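Side-chain contacts in hydrolase, HAD superfamily, subfamily III A (Legionella pneumophila, PDB 3N1U), which probably hydrolyses 3-deoxy-D-manno-octulosonate 8-phosphate to free KDO and inorganic phosphate, a magnesium-dependent step of lipopolysaccharide biosynthesis: residues A[24-29]-A[45-50]; A[28-33]-A[157-162]; A[20-25]-A[53-58]. All blocks are in the same frame, centred on the assembly; numbering follows the deposited sequence.

Overall arrangement
How a HAD phosphatase builds its metal-binding loop into the protein core is illustrated by three contacts that all draw on residues 20-33. Interaction 3 packs strand 21-24 against helix 49-60; interaction 1 joins the aspartate loop after that strand to the hairpin strand leading into the same helix; interaction 2 sets the loop residues Val29 and Leu30 on helix 158-169. The centres of interactions 1 and 2 lie about 5 Å apart, and each is 11 to 12 Å from that of interaction 3. Asp25 and Asp27, with Asp118, bind the calcium ion. Arg160 links the second segments of interactions 1 and 2, its NH1 lying 3.0 Å from Gln50 O, a probable hydrogen bond.

Interaction 1. Residues A[24-29]-A[45-50]; sequences CDVDGV and KSFHVQ. With CA (calcium ion), chain B.
Asp27 and Lys45 meet in a buried salt bridge, with NZ of Lys45 2.6 Å from OD1 of Asp27. The ammonium group approaches the syn lone pair of OD1, which faces OD2. OD2 of Asp27 stays 3.4 Å from NZ of Lys45, and of the two oxygens OD1 takes the hydrogen bond. The lysine chain is extended as far as CE and bends at its last torsion (chi4 -54°), which turns NZ onto the carboxylate; the two side chains cross at about a right angle. Asp27 keeps its CG beside its own backbone N (chi1 -68°), and the carboxylate leans to the lysine while the carbonyl O of the same residue binds the calcium ion at 2.4 Å. The sequence Asp25 to Val29 matches the DxDx(T/V) motif of HAD phosphatases, at the end of strand 21-24: Asp25 gives OD2 to the metal at 2.2 Å, three waters and Asp118 complete the shell, and OD1 of Asp25 pairs with Lys95. Beside the salt bridge, Val26 directs CG1 at the rim of the Phe47 ring, close to the ring plane and 3.9 Å from CE1. The same methyl lies 4.2 Å from CD of Lys45, which brings the aliphatic part of the lysine into the apolar contact. Strand 45-48 also pairs in an antiparallel ladder with a strand of the second subunit, and Val49 of the third subunit packs on Asp27.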
loop_
_atom_site.group_PDB
_atom_site.type_symbol
_atom_site.label_atom_id
_atom_site.label_comp_id
_atom_site.label_asym_id
_atom_site.label_seq_id
_atom_site.Cartn_x
_atom_site.Cartn_y
_atom_site.Cartn_z
ATOM N N CYS A 24 -12.044 -7.887 18.236
ATOM C CA CYS A 24 -11.710 -7.351 16.925
ATOM C C CYS A 24 -12.270 -8.218 15.861
ATOM O O CYS A 24 -12.228 -9.439 15.971
ATOM C CB CYS A 24 -10.176 -7.289 16.672
ATOM S SG CYS A 24 -9.254 -6.333 17.888
ATOM N N ASP A 25 -12.694 -7.574 14.786
ATOM C CA ASP A 25 -12.894 -8.252 13.509
ATOM C C ASP A 25 -11.505 -8.412 12.845
ATOM O O ASP A 25 -10.547 -7.746 13.249
ATOM C CB ASP A 25 -13.767 -7.385 12.625
ATOM C CG ASP A 25 -13.967 -7.984 11.240
ATOM O OD1 ASP A 25 -14.198 -9.212 11.112
ATOM O OD2 ASP A 25 -13.903 -7.214 10.279
ATOM N N VAL A 26 -11.398 -9.309 11.857
ATOM C CA VAL A 26 -10.122 -9.480 11.138
ATOM C C VAL A 26 -10.006 -8.626 9.878
ATOM O O VAL A 26 -9.364 -7.576 9.878
ATOM C CB VAL A 26 -9.849 -10.975 10.815
ATOM C CG1 VAL A 26 -8.534 -11.097 10.020
ATOM C CG2 VAL A 26 -9.770 -11.745 12.173
ATOM N N ASP A 27 -10.674 -9.034 8.789
ATOM C CA ASP A 27 -10.390 -8.422 7.504
ATOM C C ASP A 27 -10.914 -6.999 7.464
ATOM O O ASP A 27 -12.116 -6.817 7.676
ATOM C CB ASP A 27 -11.106 -9.216 6.414
ATOM C CG ASP A 27 -10.523 -10.602 6.237
ATOM O OD1 ASP A 27 -9.411 -10.722 5.666
ATOM O OD2 ASP A 27 -11.160 -11.563 6.655
ATOM N N GLY A 28 -10.047 -6.018 7.190
ATOM C CA GLY A 28 -10.482 -4.593 7.164
ATOM C C GLY A 28 -10.231 -3.863 8.494
ATOM O O GLY A 28 -10.332 -2.599 8.581
ATOM N N VAL A 29 -9.909 -4.642 9.529
ATOM C CA VAL A 29 -9.690 -4.096 10.880
ATOM C C VAL A 29 -8.298 -4.450 11.401
ATOM O O VAL A 29 -7.488 -3.570 11.657
ATOM C CB VAL A 29 -10.834 -4.527 11.878
ATOM C CG1 VAL A 29 -10.502 -4.125 13.372
ATOM C CG2 VAL A 29 -12.196 -3.940 11.441
ATOM N N LYS A 45 -2.995 -12.607 4.077
ATOM C CA LYS A 45 -3.463 -11.312 4.575
ATOM C C LYS A 45 -2.256 -10.618 5.203
ATOM O O LYS A 45 -1.275 -11.274 5.589
ATOM C CB LYS A 45 -4.513 -11.446 5.690
ATOM C CG LYS A 45 -5.680 -12.394 5.361
ATOM C CD LYS A 45 -6.625 -12.551 6.546
ATOM C CE LYS A 45 -7.811 -13.450 6.193
ATOM N NZ LYS A 45 -8.618 -13.059 4.944
ATOM N N SER A 46 -2.405 -9.317 5.438
ATOM C CA SER A 46 -1.290 -8.505 5.948
ATOM C C SER A 46 -1.725 -7.865 7.248
ATOM O O SER A 46 -2.734 -7.110 7.249
ATOM C CB SER A 46 -0.972 -7.408 4.900
ATOM O OG SER A 46 -0.617 -8.068 3.685
ATOM N N PHE A 47 -0.995 -8.140 8.353
ATOM C CA PHE A 47 -1.336 -7.590 9.680
ATOM C C PHE A 47 -0.271 -6.566 10.074
ATOM O O PHE A 47 0.807 -6.588 9.511
ATOM C CB PHE A 47 -1.341 -8.731 10.703
ATOM C CG PHE A 47 -2.351 -9.807 10.389
ATOM C CD1 PHE A 47 -3.691 -9.647 10.786
ATOM C CD2 PHE A 47 -1.973 -10.960 9.704
ATOM C CE1 PHE A 47 -4.695 -10.603 10.467
ATOM C CE2 PHE A 47 -2.940 -11.938 9.378
ATOM C CZ PHE A 47 -4.309 -11.790 9.782
ATOM N N HIS A 48 -0.526 -5.704 11.058
ATOM C CA HIS A 48 0.419 -4.655 11.343
ATOM C C HIS A 48 1.044 -4.909 12.728
ATOM O O HIS A 48 0.345 -5.208 13.697
ATOM C CB HIS A 48 -0.299 -3.287 11.320
ATOM C CG HIS A 48 0.666 -2.142 11.268
ATOM N ND1 HIS A 48 1.435 -1.744 12.372
ATOM C CD2 HIS A 48 1.025 -1.341 10.245
ATOM C CE1 HIS A 48 2.229 -0.750 12.003
ATOM N NE2 HIS A 48 2.005 -0.489 10.715
ATOM N N VAL A 49 2.349 -4.800 12.806
ATOM C CA VAL A 49 3.043 -5.048 14.081
ATOM C C VAL A 49 2.623 -4.144 15.224
ATOM O O VAL A 49 2.725 -4.535 16.383
ATOM C CB VAL A 49 4.566 -4.940 13.918
ATOM C CG1 VAL A 49 5.053 -6.174 13.110
ATOM C CG2 VAL A 49 4.990 -3.555 13.351
ATOM N N GLN A 50 2.257 -2.886 14.941
ATOM C CA GLN A 50 1.833 -2.039 16.072
ATOM C C GLN A 50 0.508 -2.510 16.664
ATOM O O GLN A 50 0.247 -2.289 17.821
ATOM C CB GLN A 50 1.716 -0.556 15.695
ATOM C CG GLN A 50 3.104 0.085 15.395
ATOM C CD GLN A 50 2.993 1.494 14.806
ATOM O OE1 GLN A 50 1.897 2.032 14.723
ATOM N NE2 GLN A 50 4.127 2.076 14.379
HETATM CA CA CA B . -14.429 -6.881 8.171
HETATM O O HOH W 1 -14.739 -9.083 7.278
HETATM O O HOH W 2 -14.888 -6.083 5.954
HETATM O O HOH W 3 -16.747 -7.137 8.878
#

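Interaction 2. Residues A[28-33]-A[157-162]; sequences GVLSDG and GAVREL
Val159, in the first turn of helix 158-169, is the residue on which both apolar contacts of this pair converge. Its CG2 meets CG1 of Val29 at 3.7 Å, and the same methyl lies 3.8 Å from CD2 of Leu30. Leu30 reaches the helix indirectly: its CB points away from it, and the chain then curls back so that CD2 comes against both methyls of Val159. The rotation of Val159 (chi1 165°) puts CG2, beside the backbone N, against both loop side chains, while CG1, opposite that N, reaches Leu30 alone of the two. Cys24 of strand 21-24 and Ile116 of strand 113-117 also touch Val159, placing the contact against the central parallel sheet of the HAD fold.

The polar link across the contact is made by water. One molecule donates to Val29 O at 2.8 Å and accepts from Val159 N at 3.0 Å, bridging the loop carbonyl to an amide in the opening turn of the helix.

Within the loop, the hydroxyl of Ser31 receives two backbone amides. Gly28 N reaches OG of Ser31 at 2.9 Å with an N-H...O angle of 163°, and Gly33 N reaches the same OG at 3.0 Å with 151°; the latter closes an ST turn. Gly28 and Gly33 both have positive phi angles, which let the chain fold around the serine.

The chemistry thus differs within and across the contact: Ser31 OG, gripped by two amides, helps to shape the loop, whereas the loop's attachment to the helix segment rests on methyl packing and one bridging water, with no direct hydrogen bond between the segments.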
loop_
_atom_site.group_PDB
_atom_site.type_symbol
_atom_site.label_atom_id
_atom_site.label_comp_id
_atom_site.label_asym_id
_atom_site.label_seq_id
_atom_site.Cartn_x
_atom_site.Cartn_y
_atom_site.Cartn_z
ATOM N N GLY A 28 -10.047 -6.018 7.190
ATOM C CA GLY A 28 -10.482 -4.593 7.164
ATOM C C GLY A 28 -10.231 -3.863 8.494
ATOM O O GLY A 28 -10.332 -2.599 8.581
ATOM N N VAL A 29 -9.909 -4.642 9.529
ATOM C CA VAL A 29 -9.690 -4.096 10.880
ATOM C C VAL A 29 -8.298 -4.450 11.401
ATOM O O VAL A 29 -7.488 -3.570 11.657
ATOM C CB VAL A 29 -10.834 -4.527 11.878
ATOM C CG1 VAL A 29 -10.502 -4.125 13.372
ATOM C CG2 VAL A 29 -12.196 -3.940 11.441
ATOM N N LEU A 30 -8.005 -5.743 11.526
ATOM C CA LEU A 30 -6.637 -6.158 11.787
ATOM C C LEU A 30 -5.823 -6.216 10.469
ATOM O O LEU A 30 -4.600 -6.226 10.490
ATOM C CB LEU A 30 -6.643 -7.507 12.503
ATOM C CG LEU A 30 -7.065 -7.379 14.010
ATOM C CD1 LEU A 30 -7.313 -8.771 14.566
ATOM C CD2 LEU A 30 -5.947 -6.711 14.843
ATOM N N SER A 31 -6.530 -6.231 9.317
ATOM C CA SER A 31 -5.873 -6.059 8.016
ATOM C C SER A 31 -6.327 -4.811 7.333
ATOM O O SER A 31 -7.346 -4.202 7.768
ATOM C CB SER A 31 -6.167 -7.272 7.142
ATOM O OG SER A 31 -7.500 -7.199 6.588
ATOM N N ASP A 32 -5.629 -4.467 6.213
ATOM C CA ASP A 32 -6.016 -3.407 5.297
ATOM C C ASP A 32 -7.267 -3.709 4.567
ATOM O O ASP A 32 -7.782 -2.851 3.820
ATOM C CB ASP A 32 -4.933 -3.173 4.142
ATOM C CG ASP A 32 -4.226 -4.492 3.658
ATOM O OD1 ASP A 32 -4.790 -5.605 3.772
ATOM O OD2 ASP A 32 -3.026 -4.430 3.198
ATOM N N GLY A 33 -7.764 -4.931 4.706
ATOM C CA GLY A 33 -8.939 -5.289 3.878
ATOM C C GLY A 33 -8.599 -6.125 2.660
ATOM O O GLY A 33 -9.484 -6.610 1.986
ATOM N N GLY A 157 -2.555 0.330 12.181
ATOM C CA GLY A 157 -2.427 0.840 13.575
ATOM C C GLY A 157 -3.712 1.371 14.234
ATOM O O GLY A 157 -3.625 1.974 15.315
ATOM N N ALA A 158 -4.868 1.178 13.575
ATOM C CA ALA A 158 -6.178 1.607 14.155
ATOM C C ALA A 158 -6.477 0.806 15.437
ATOM O O ALA A 158 -6.910 1.368 16.428
ATOM C CB ALA A 158 -7.317 1.415 13.170
ATOM N N VAL A 159 -6.234 -0.512 15.418
ATOM C CA VAL A 159 -6.489 -1.309 16.605
ATOM C C VAL A 159 -5.530 -0.897 17.726
ATOM O O VAL A 159 -5.956 -0.792 18.866
ATOM C CB VAL A 159 -6.320 -2.835 16.263
ATOM C CG1 VAL A 159 -6.213 -3.688 17.528
ATOM C CG2 VAL A 159 -7.518 -3.294 15.393
ATOM N N ARG A 160 -4.265 -0.556 17.393
ATOM C CA ARG A 160 -3.332 -0.092 18.428
ATOM C C ARG A 160 -3.884 1.212 19.066
ATOM O O ARG A 160 -3.774 1.424 20.281
ATOM C CB ARG A 160 -1.964 0.250 17.792
ATOM C CG ARG A 160 -0.985 0.876 18.779
ATOM C CD ARG A 160 -0.849 0.003 20.083
ATOM N NE ARG A 160 0.247 0.493 20.894
ATOM C CZ ARG A 160 1.538 0.257 20.610
ATOM N NH1 ARG A 160 1.877 -0.516 19.577
ATOM N NH2 ARG A 160 2.508 0.786 21.367
ATOM N N GLU A 161 -4.471 2.070 18.234
ATOM C CA GLU A 161 -4.970 3.390 18.717
ATOM C C GLU A 161 -6.066 3.142 19.760
ATOM O O GLU A 161 -6.102 3.793 20.806
ATOM C CB GLU A 161 -5.553 4.132 17.517
ATOM C CG GLU A 161 -5.896 5.578 17.696
ATOM C CD GLU A 161 -6.400 6.198 16.347
ATOM O OE1 GLU A 161 -5.899 5.816 15.282
ATOM O OE2 GLU A 161 -7.326 7.017 16.405
ATOM N N LEU A 162 -6.930 2.170 19.484
ATOM C CA LEU A 162 -7.960 1.747 20.477
ATOM C C LEU A 162 -7.340 1.110 21.740
ATOM O O LEU A 162 -7.778 1.392 22.880
ATOM C CB LEU A 162 -8.986 0.810 19.784
ATOM C CG LEU A 162 -10.097 0.233 20.685
ATOM C CD1 LEU A 162 -10.738 1.431 21.461
ATOM C CD2 LEU A 162 -11.085 -0.483 19.776
HETATM O O HOH W 4 -5.692 -1.785 12.759
#

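Interaction 3. Residues A[20-25]-A[53-58]. With CA (calcium ion), chain B.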
loop_
_atom_site.group_PDB
_atom_site.type_symbol
_atom_site.label_atom_id
_atom_site.label_comp_id
_atom_site.label_asym_id
_atom_site.label_seq_id
_atom_site.Cartn_x
_atom_site.Cartn_y
_atom_site.Cartn_z
ATOM N N LYS A 20 -13.181 -4.695 29.813
ATOM C CA LYS A 20 -12.485 -5.852 30.314
ATOM C C LYS A 20 -12.165 -6.832 29.171
ATOM O O LYS A 20 -11.423 -7.793 29.375
ATOM C CB LYS A 20 -13.336 -6.545 31.398
ATOM C CG LYS A 20 -13.273 -5.727 32.710
ATOM C CD LYS A 20 -13.885 -6.421 33.889
ATOM C CE LYS A 20 -13.388 -5.673 35.141
ATOM N NZ LYS A 20 -13.913 -6.284 36.385
ATOM N N CYS A 21 -12.716 -6.595 27.988
ATOM C CA CYS A 21 -12.360 -7.414 26.815
ATOM C C CYS A 21 -12.488 -6.571 25.578
ATOM O O CYS A 21 -13.523 -5.913 25.383
ATOM C CB CYS A 21 -13.296 -8.636 26.725
ATOM S SG CYS A 21 -12.979 -9.720 25.268
ATOM N N LEU A 22 -11.445 -6.548 24.727
ATOM C CA LEU A 22 -11.586 -5.991 23.362
ATOM C C LEU A 22 -11.820 -7.123 22.325
ATOM O O LEU A 22 -11.050 -8.116 22.290
ATOM C CB LEU A 22 -10.301 -5.180 22.962
ATOM C CG LEU A 22 -10.318 -4.764 21.474
ATOM C CD1 LEU A 22 -11.490 -3.790 21.158
ATOM C CD2 LEU A 22 -8.958 -4.102 21.118
ATOM N N ILE A 23 -12.844 -6.972 21.486
ATOM C CA ILE A 23 -13.124 -7.898 20.416
ATOM C C ILE A 23 -12.800 -7.198 19.088
ATOM O O ILE A 23 -13.222 -6.040 18.855
ATOM C CB ILE A 23 -14.643 -8.313 20.323
ATOM C CG1 ILE A 23 -15.197 -8.766 21.704
ATOM C CG2 ILE A 23 -14.812 -9.421 19.318
ATOM C CD1 ILE A 23 -16.761 -8.828 21.736
ATOM N N CYS A 24 -12.044 -7.887 18.236
ATOM C CA CYS A 24 -11.710 -7.351 16.925
ATOM C C CYS A 24 -12.270 -8.218 15.861
ATOM O O CYS A 24 -12.228 -9.439 15.971
ATOM C CB CYS A 24 -10.176 -7.289 16.672
ATOM S SG CYS A 24 -9.254 -6.333 17.888
ATOM N N ASP A 25 -12.694 -7.574 14.786
ATOM C CA ASP A 25 -12.894 -8.252 13.509
ATOM C C ASP A 25 -11.505 -8.412 12.845
ATOM O O ASP A 25 -10.547 -7.746 13.249
ATOM C CB ASP A 25 -13.767 -7.385 12.625
ATOM C CG ASP A 25 -13.967 -7.984 11.240
ATOM O OD1 ASP A 25 -14.198 -9.212 11.112
ATOM O OD2 ASP A 25 -13.903 -7.214 10.279
HETATM N N MSE A 53 1.296 -5.537 18.869
HETATM C CA MSE A 53 1.808 -5.025 20.158
HETATM C C MSE A 53 0.668 -4.478 21.034
HETATM O O MSE A 53 0.663 -4.723 22.247
HETATM C CB MSE A 53 2.882 -3.935 19.908
HETATM C CG MSE A 53 3.313 -3.183 21.133
HETATM SE SE MSE A 53 4.383 -4.396 22.261
HETATM C CE MSE A 53 5.930 -4.302 21.138
ATOM N N GLY A 54 -0.251 -3.712 20.426
ATOM C CA GLY A 54 -1.490 -3.242 21.121
ATOM C C GLY A 54 -2.230 -4.368 21.840
ATOM O O GLY A 54 -2.538 -4.283 23.053
ATOM N N LEU A 55 -2.473 -5.439 21.113
ATOM C CA LEU A 55 -3.186 -6.579 21.710
ATOM C C LEU A 55 -2.369 -7.231 22.800
ATOM O O LEU A 55 -2.908 -7.593 23.834
ATOM C CB LEU A 55 -3.587 -7.574 20.607
ATOM C CG LEU A 55 -4.493 -6.975 19.499
ATOM C CD1 LEU A 55 -4.903 -8.069 18.495
ATOM C CD2 LEU A 55 -5.781 -6.330 20.131
ATOM N N LYS A 56 -1.050 -7.355 22.605
ATOM C CA LYS A 56 -0.219 -7.922 23.660
ATOM C C LYS A 56 -0.149 -7.051 24.902
ATOM O O LYS A 56 -0.030 -7.571 26.044
ATOM C CB LYS A 56 1.203 -8.207 23.151
ATOM C CG LYS A 56 1.296 -9.334 22.126
ATOM C CD LYS A 56 2.702 -9.308 21.555
ATOM C CE LYS A 56 2.998 -10.571 20.777
ATOM N NZ LYS A 56 4.433 -10.494 20.344
ATOM N N LEU A 57 -0.192 -5.736 24.695
ATOM C CA LEU A 57 -0.215 -4.831 25.848
ATOM C C LEU A 57 -1.526 -4.958 26.613
ATOM O O LEU A 57 -1.534 -4.902 27.856
ATOM C CB LEU A 57 -0.016 -3.384 25.415
ATOM C CG LEU A 57 1.412 -3.016 24.912
ATOM C CD1 LEU A 57 1.500 -1.633 24.213
ATOM C CD2 LEU A 57 2.402 -3.066 26.038
ATOM N N LEU A 58 -2.644 -5.051 25.901
ATOM C CA LEU A 58 -3.900 -5.259 26.655
ATOM C C LEU A 58 -3.800 -6.505 27.498
ATOM O O LEU A 58 -4.136 -6.528 28.702
ATOM C CB LEU A 58 -5.101 -5.396 25.705
ATOM C CG LEU A 58 -5.582 -4.120 25.004
ATOM C CD1 LEU A 58 -6.821 -4.440 24.134
ATOM C CD2 LEU A 58 -5.913 -3.064 26.041
HETATM CA CA CA B . -14.429 -6.881 8.171
HETATM O O HOH W 1 -14.739 -9.083 7.278
HETATM O O HOH W 2 -14.888 -6.083 5.954
HETATM O O HOH W 3 -16.747 -7.137 8.878
#
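Leu22 and Cys24 meet Leu55 and Leu58 without a single polar bond, although the metal-binding loop begins directly after Cys24: three leucines and a cysteine make the whole contact between the strand and residues 53-58 of helix 49-60. Strand 21-24 runs nearly antiparallel to the helix segment, at 155° between their directions, with the axes 10.4 Å apart at closest approach. Helix 49-60 lies on one face of the central parallel sheet and leads into strand 64-68, the neighbour of strand 21-24, as in the Rossmann-like alpha/beta core of HAD enzymes. Leu22 is the central side chain. With CG opposite the backbone N (chi1 171°), it extends toward the helix and places CD2 against both leucines, 3.7 Å from CD1 of Leu58 and 4.0 Å from CD2 of Leu55. Leu58 CD1 also lies 3.7 Å from CB of Leu22, touching the root of the side chain as well as its tip. Two residues on, Cys24 points to the same side of the strand, and its SG rests 4.1 Å from CD2 of Leu55. Helix 158-169 adjoins the cluster through Val159, Leu162 and Cys163. Wholly apolar and buried, the contact joins strand to helix by dispersion and the exclusion of water; the charged metal ligand Asp25 follows just beyond the strand's C-terminal end.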